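Local structure of dihydrodipicolinate reductase N-terminus domain-containing protein (Mycobacterium smegmatis, 6IAQ) at residues Thr286-Gly289 and Glu290-Phe294. The protein is an NADP-dependent amine dehydrogenase, of a family that carries out the asymmetric reductive amination of ketones. Sequence-based numbering, arbitrary orientation.
Sequences TIEG and EPNLF
The carbonyl oxygen of Ile287 takes the N-H of Leu293 at 2.8 Å (O to N), in the plane of the carbonyl, and the CA of Asn292 adds a C-H...O contact to the same oxygen at 3.2 Å. The return bond, from Ile287 N to Leu293 O, is 2.9 Å long but reaches its acceptor from above the carbonyl plane, 38° out of it. Together the two make Ile287 and Leu293 the antiparallel hydrogen-bonded pair of a beta hairpin, and Thr286 and Phe294 follow as a non-hydrogen-bonded pair. Closer to the turn, a side-chain acceptor takes over from the backbone pairing: with CG beside its own N (chi1 -64°), Asn292 swings OD1 back across the hairpin to the N-H of Gly289, 3.0 Å from OD1 to N and nearly straight. The peptide bond before Pro291 is cis, consistent with the tight reversal of the chain here. On the face that carries them, Ile287 and Leu293 lie side by side, their CD1 atoms 4.0 Å apart; Ile287 also packs on helix 141-153 and strand 158-169, while Leu293 and Pro291 meet Pro301 of the second subunit. On the other face, Thr286 OG1 sits at the ring edge of Phe294, 3.8 Å from CD1. Backbone pairing and one hydrogen bond to a side-chain amide oxygen thus add strand 293-296 to 282-288 as the outermost strand of the mixed sheet within the chain.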
loop_
_atom_site.group_PDB
_atom_site.type_symbol
_atom_site.label_atom_id
_atom_site.label_comp_id
_atom_site.label_asym_id
_atom_site.label_seq_id
_atom_site.Cartn_x
_atom_site.Cartn_y
_atom_site.Cartn_z
ATOM N N THR A 286 -8.800 3.116 10.397
ATOM C CA THR A 286 -9.440 1.905 10.962
ATOM C C THR A 286 -10.398 1.368 9.913
ATOM O O THR A 286 -11.117 2.163 9.300
ATOM C CB THR A 286 -10.174 2.239 12.257
ATOM O OG1 THR A 286 -9.219 2.769 13.176
ATOM C CG2 THR A 286 -10.897 1.044 12.834
ATOM N N ILE A 287 -10.380 0.056 9.728
ATOM C CA ILE A 287 -11.464 -0.671 9.011
ATOM C C ILE A 287 -12.209 -1.527 10.031
ATOM O O ILE A 287 -11.565 -2.356 10.691
ATOM C CB ILE A 287 -10.894 -1.486 7.854
ATOM C CG1 ILE A 287 -10.139 -0.576 6.883
ATOM C CG2 ILE A 287 -11.996 -2.260 7.154
ATOM C CD1 ILE A 287 -9.474 -1.325 5.748
ATOM N N GLU A 288 -13.499 -1.260 10.205
ATOM C CA GLU A 288 -14.416 -2.109 11.012
ATOM C C GLU A 288 -15.077 -3.098 10.060
ATOM O O GLU A 288 -15.648 -2.674 9.034
ATOM C CB GLU A 288 -15.438 -1.257 11.764
ATOM C CG GLU A 288 -14.779 -0.340 12.781
ATOM C CD GLU A 288 -15.705 0.708 13.373
ATOM O OE1 GLU A 288 -15.483 1.105 14.518
ATOM O OE2 GLU A 288 -16.632 1.140 12.679
ATOM N N GLY A 289 -14.940 -4.381 10.366
ATOM C CA GLY A 289 -15.551 -5.448 9.560
ATOM C C GLY A 289 -14.978 -6.775 9.974
ATOM O O GLY A 289 -14.670 -6.926 11.159
ATOM N N GLU A 290 -14.796 -7.666 9.017
ATOM C CA GLU A 290 -14.117 -8.960 9.212
ATOM C C GLU A 290 -12.848 -8.921 8.372
ATOM O O GLU A 290 -12.917 -8.942 7.146
ATOM C CB GLU A 290 -15.068 -10.094 8.808
ATOM C CG GLU A 290 -14.486 -11.487 9.023
ATOM C CD GLU A 290 -15.334 -12.664 8.557
ATOM O OE1 GLU A 290 -16.572 -12.485 8.369
ATOM O OE2 GLU A 290 -14.745 -13.763 8.357
ATOM N N PRO A 291 -11.644 -8.783 8.978
ATOM C CA PRO A 291 -11.481 -8.513 10.400
ATOM C C PRO A 291 -11.469 -7.000 10.633
ATOM O O PRO A 291 -11.586 -6.265 9.670
ATOM C CB PRO A 291 -10.080 -9.084 10.657
ATOM C CG PRO A 291 -9.328 -8.714 9.415
ATOM C CD PRO A 291 -10.342 -8.842 8.284
ATOM N N ASN A 292 -11.264 -6.562 11.869
ATOM C CA ASN A 292 -10.943 -5.140 12.177
ATOM C C ASN A 292 -9.464 -4.898 11.855
ATOM O O ASN A 292 -8.614 -5.741 12.245
ATOM C CB ASN A 292 -11.242 -4.745 13.620
ATOM C CG ASN A 292 -12.726 -4.840 13.944
ATOM O OD1 ASN A 292 -13.580 -4.598 13.086
ATOM N ND2 ASN A 292 -13.041 -5.239 15.170
ATOM N N LEU A 293 -9.171 -3.789 11.168
ATOM C CA LEU A 293 -7.797 -3.464 10.718
ATOM C C LEU A 293 -7.442 -2.060 11.170
ATOM O O LEU A 293 -8.361 -1.223 11.348
ATOM C CB LEU A 293 -7.716 -3.575 9.203
ATOM C CG LEU A 293 -7.897 -4.977 8.656
ATOM C CD1 LEU A 293 -8.453 -4.925 7.248
ATOM C CD2 LEU A 293 -6.591 -5.759 8.715
ATOM N N PHE A 294 -6.147 -1.841 11.367
ATOM C CA PHE A 294 -5.577 -0.538 11.795
ATOM C C PHE A 294 -4.331 -0.229 10.964
ATOM O O PHE A 294 -3.543 -1.144 10.640
ATOM C CB PHE A 294 -5.240 -0.582 13.283
ATOM C CG PHE A 294 -4.768 0.744 13.815
ATOM C CD1 PHE A 294 -5.650 1.807 13.965
ATOM C CD2 PHE A 294 -3.441 0.939 14.137
ATOM C CE1 PHE A 294 -5.214 3.042 14.434
ATOM C CE2 PHE A 294 -3.001 2.176 14.603
ATOM C CZ PHE A 294 -3.889 3.217 14.770
#